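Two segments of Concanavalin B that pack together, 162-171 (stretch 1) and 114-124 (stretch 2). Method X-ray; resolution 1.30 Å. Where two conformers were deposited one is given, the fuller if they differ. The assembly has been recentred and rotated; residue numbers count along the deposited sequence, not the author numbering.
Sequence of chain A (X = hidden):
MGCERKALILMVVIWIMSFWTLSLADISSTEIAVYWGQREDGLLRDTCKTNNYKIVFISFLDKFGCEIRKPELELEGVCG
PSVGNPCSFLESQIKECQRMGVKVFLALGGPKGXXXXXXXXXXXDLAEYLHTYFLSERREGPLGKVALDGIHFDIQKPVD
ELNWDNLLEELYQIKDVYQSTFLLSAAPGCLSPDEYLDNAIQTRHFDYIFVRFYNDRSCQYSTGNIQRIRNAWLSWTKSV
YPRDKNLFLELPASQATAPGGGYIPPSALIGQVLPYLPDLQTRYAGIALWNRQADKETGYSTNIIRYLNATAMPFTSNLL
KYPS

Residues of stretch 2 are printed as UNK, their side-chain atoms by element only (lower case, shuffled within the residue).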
# COMPACT_ATOMS: atom_id res chain seq x y z
N LEU A 162 -11.19 5.99 14.93
CA LEU A 162 -11.77 7.26 14.57
C LEU A 162 -10.81 8.09 13.73
O LEU A 162 -9.60 7.90 13.75
CB LEU A 162 -12.18 8.04 15.83
CG LEU A 162 -13.34 7.46 16.63
CD1 LEU A 162 -13.63 8.36 17.82
CD2 LEU A 162 -14.59 7.30 15.80
N ASN A 163 -11.39 9.03 12.99
CA ASN A 163 -10.67 10.10 12.33
C ASN A 163 -9.83 9.71 11.10
O ASN A 163 -9.28 10.59 10.47
CB ASN A 163 -9.84 10.92 13.32
CG ASN A 163 -10.73 11.62 14.32
OD1 ASN A 163 -11.55 12.43 13.93
ND2 ASN A 163 -10.63 11.23 15.57
N TRP A 164 -9.82 8.44 10.72
CA TRP A 164 -9.17 8.07 9.46
C TRP A 164 -9.96 8.59 8.27
O TRP A 164 -9.38 8.99 7.25
CB TRP A 164 -8.97 6.54 9.38
CG TRP A 164 -8.13 6.05 10.50
CD1 TRP A 164 -8.54 5.33 11.56
CD2 TRP A 164 -6.76 6.36 10.73
NE1 TRP A 164 -7.51 5.17 12.44
CE2 TRP A 164 -6.40 5.81 11.95
CE3 TRP A 164 -5.78 7.08 10.00
CZ2 TRP A 164 -5.11 5.93 12.48
CZ3 TRP A 164 -4.52 7.19 10.51
CH2 TRP A 164 -4.21 6.63 11.75
N ASP A 165 -11.28 8.59 8.39
CA ASP A 165 -12.11 9.24 7.41
C ASP A 165 -11.82 10.72 7.32
O ASP A 165 -11.69 11.25 6.22
CB ASP A 165 -13.62 8.96 7.62
CG ASP A 165 -14.14 9.31 8.99
OD1 ASP A 165 -13.39 9.59 9.94
OD2 ASP A 165 -15.38 9.28 9.12
N ASN A 166 -11.64 11.39 8.43
CA ASN A 166 -11.32 12.80 8.40
C ASN A 166 -9.95 13.05 7.74
O ASN A 166 -9.79 13.99 6.97
CB ASN A 166 -11.37 13.39 9.82
CG ASN A 166 -12.78 13.47 10.35
OD1 ASN A 166 -13.70 13.76 9.57
ND2 ASN A 166 -12.96 13.19 11.65
N LEU A 167 -8.97 12.21 8.05
CA LEU A 167 -7.65 12.38 7.43
C LEU A 167 -7.75 12.27 5.92
O LEU A 167 -7.17 13.06 5.15
CB LEU A 167 -6.68 11.37 8.01
CG LEU A 167 -5.26 11.42 7.43
CD1 LEU A 167 -4.60 12.77 7.59
CD2 LEU A 167 -4.40 10.32 8.03
N LEU A 168 -8.46 11.23 5.47
CA LEU A 168 -8.67 11.04 4.06
C LEU A 168 -9.40 12.23 3.43
O LEU A 168 -8.99 12.73 2.37
CB LEU A 168 -9.46 9.75 3.84
CG LEU A 168 -9.81 9.47 2.40
CD1 LEU A 168 -8.59 9.37 1.50
CD2 LEU A 168 -10.66 8.20 2.34
N GLU A 169 -10.48 12.70 4.09
CA GLU A 169 -11.23 13.84 3.61
C GLU A 169 -10.34 15.07 3.45
O GLU A 169 -10.42 15.81 2.46
CB GLU A 169 -12.33 14.15 4.60
CG GLU A 169 -13.12 15.41 4.28
CD GLU A 169 -13.91 15.31 3.01
OE1 GLU A 169 -14.34 14.19 2.70
OE2 GLU A 169 -14.12 16.35 2.34
N GLU A 170 -9.49 15.31 4.45
CA GLU A 170 -8.65 16.48 4.41
C GLU A 170 -7.60 16.40 3.30
O GLU A 170 -7.32 17.38 2.61
CB GLU A 170 -8.01 16.77 5.77
CG GLU A 170 -9.01 17.07 6.87
CD GLU A 170 -9.91 18.27 6.73
OE1 GLU A 170 -9.77 19.07 5.79
OE2 GLU A 170 -10.80 18.41 7.61
N LEU A 171 -7.03 15.21 3.11
CA LEU A 171 -6.10 15.03 2.00
C LEU A 171 -6.81 15.20 0.65
O LEU A 171 -6.26 15.81 -0.27
CB LEU A 171 -5.41 13.66 2.08
CG LEU A 171 -4.32 13.55 3.09
CD1 LEU A 171 -3.98 12.09 3.37
CD2 LEU A 171 -3.07 14.29 2.66
N UNK A 114 2.85 3.53 17.12
CA UNK A 114 1.75 4.11 17.86
C UNK A 114 1.24 5.23 16.98
O UNK A 114 1.88 6.31 16.89
c UNK A 114 2.23 4.69 19.19
c UNK A 114 1.07 5.31 19.95
o UNK A 114 2.85 3.67 19.97
N UNK A 115 0.12 4.99 16.32
CA UNK A 115 -0.37 5.96 15.38
C UNK A 115 -1.86 6.17 15.52
O UNK A 115 -2.62 5.22 15.68
c UNK A 115 -1.54 3.98 12.84
c UNK A 115 0.03 5.60 13.94
c UNK A 115 -1.85 2.75 12.34
c UNK A 115 0.23 1.92 13.08
c UNK A 115 -0.97 1.71 12.46
c UNK A 115 -0.33 4.23 13.46
o UNK A 115 -1.30 0.49 11.91
c UNK A 115 0.56 3.16 13.58
N UNK A 116 -2.25 7.43 15.41
CA UNK A 116 -3.62 7.86 15.54
C UNK A 116 -3.85 9.11 14.74
O UNK A 116 -3.00 10.00 14.73
o UNK A 116 -5.30 8.57 17.14
c UNK A 116 -3.95 8.16 17.00
N UNK A 117 -5.01 9.18 14.09
CA UNK A 117 -5.42 10.40 13.44
C UNK A 117 -5.96 11.44 14.43
O UNK A 117 -6.16 12.60 14.05
c UNK A 117 -6.42 10.09 12.35
N UNK A 118 -6.19 11.00 15.67
CA UNK A 118 -6.43 11.86 16.85
C UNK A 118 -7.78 12.55 16.92
O UNK A 118 -8.52 12.36 17.88
s UNK A 118 -5.59 14.27 18.17
c UNK A 118 -5.29 12.94 16.96
N UNK A 119 -8.02 13.45 15.98
CA UNK A 119 -9.18 14.33 16.04
C UNK A 119 -9.43 14.93 14.67
O UNK A 119 -8.56 14.88 13.77
c UNK A 119 -8.96 15.46 17.04
o UNK A 119 -7.95 16.33 16.56
N UNK A 120 -10.56 15.59 14.51
CA UNK A 120 -10.83 16.24 13.26
C UNK A 120 -9.78 17.34 12.99
O UNK A 120 -9.37 17.56 11.85
c UNK A 120 -12.24 16.83 13.27
N UNK A 121 -9.35 18.02 14.03
CA UNK A 121 -8.39 19.10 13.87
C UNK A 121 -7.01 18.56 13.52
O UNK A 121 -6.34 19.09 12.62
c UNK A 121 -9.60 20.74 15.36
o UNK A 121 -9.70 21.30 16.47
o UNK A 121 -10.49 20.82 14.48
c UNK A 121 -8.32 19.98 15.11
N UNK A 122 -6.58 17.52 14.23
CA UNK A 122 -5.28 16.96 13.92
C UNK A 122 -5.27 16.34 12.53
O UNK A 122 -4.25 16.33 11.84
c UNK A 122 -3.16 14.21 14.21
c UNK A 122 -3.40 15.47 14.74
c UNK A 122 -1.03 15.82 14.85
c UNK A 122 -4.82 15.95 14.95
c UNK A 122 -1.87 13.76 14.01
c UNK A 122 -0.81 14.57 14.34
o UNK A 122 0.46 14.06 14.20
c UNK A 122 -2.32 16.26 15.05
N UNK A 123 -6.40 15.78 12.12
CA UNK A 123 -6.46 15.22 10.77
C UNK A 123 -6.13 16.28 9.74
O UNK A 123 -5.46 15.98 8.74
c UNK A 123 -7.84 14.63 10.52
N UNK A 124 -6.61 17.52 9.93
CA UNK A 124 -6.22 18.60 9.03
C UNK A 124 -4.74 18.95 9.16
O UNK A 124 -4.02 19.07 8.15
c UNK A 124 -6.73 21.05 8.45
n UNK A 124 -6.33 21.79 4.74
c UNK A 124 -6.72 20.77 6.96
c UNK A 124 -6.53 22.06 6.19
c UNK A 124 -7.11 19.82 9.26
O HOH W 1 -7.22 7.48 14.87
O HOH W 2 -11.16 16.89 9.80
O HOH W 3 -8.07 19.80 3.83

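Position 114 carries one carbon bearing an oxygen and a second carbon, a beta-branched hydroxyl side chain that reaches nothing on stretch 1. This is T114, in a short strand where beta branching is well tolerated. Position 115 shows one carbon followed by a six-carbon ring bearing an oxygen, and a ring carbon lies 3.9 Å from W164 CH2; the pattern is that of tyrosine, Y115. The atom in contact is CD1, so the ring meets W164 with its edge, while its hydroxyl is hydrogen-bonded elsewhere in the structure; the residue thus combines apolar contact with a satisfied polar end.

Position 116 has one carbon and one oxygen, with CA-to-CB pointing away from stretch 1. It is S116, whose OG accepts a hydrogen bond from the backbone N of position 118 at 3.0 Å, helping to hold the turn. At position 117 a single carbon, CB, points toward stretch 1 and sits 3.9 Å from the centroid of the W164 six-membered ring, 11° off the normal; a lone methyl identifies A117, and the approach is a CH-pi contact over the face. A117 CB also lies 3.7 Å from N163 CB and 3.5 Å from N163 O, so a small side chain fits closely between ring and backbone.

Position 118 bears one carbon and one sulfur and points away; toward stretch 1 it offers its backbone, O lying 3.3 Å from N163 ND2 at an angle too poor for a hydrogen bond. It is C118, bonded covalently to a group elsewhere in the structure. Position 119 again has one carbon and one oxygen. It is S119, the N-cap of the following helix: OG accepts from the backbone N of position 122 at 3.0 Å, satisfying an amide that has no helical partner.

At position 120 the single carbon, CB, lies 4.0 Å from N166 ND2; a lone methyl is alanine, A120. Alanine favours helix and suits the first turn after the S119 cap, its small methyl lying at the exposed margin beside N166. Position 121 has two carbons, the second carrying two oxygens; D121 points away and makes no contact with stretch 1, its carboxylate suiting an exposed first turn of helix. Position 122 is another one-carbon-plus-ring side chain with an oxygen, Y122, buried but out of reach of stretch 1, its hydroxyl hydrogen-bonded elsewhere in the structure.

Position 123 returns to one carbon pointing toward stretch 1, its CB 3.8 Å from N166 CB and 4.3 Å from L167 CB. This is A123, and its small size accompanies a helix axis approach of 8.3 Å. Position 124 is four carbons in a row ending in nitrogen, and a chain carbon lies 3.7 Å from E170 OE1: K124, the carbon being CD. K124 NZ is 4.5 Å from E170 OE1, beyond a salt bridge, but water 3 joins the two charges, accepting from K124 NZ at 2.8 Å and donating to E170 OE1 at 2.7 Å.

The contact therefore rests on packing, with no direct hydrogen bond across it. A117 packs on W164 and N163, A123 on N166 and L167, and the two helices cross at -38°. Waters complete the polar links: water 1 bridges A117 N and L162 O, and water 2 bridges A120 O and E170 OE2.

Stretch 2 (114-124) TYSACSADYAK
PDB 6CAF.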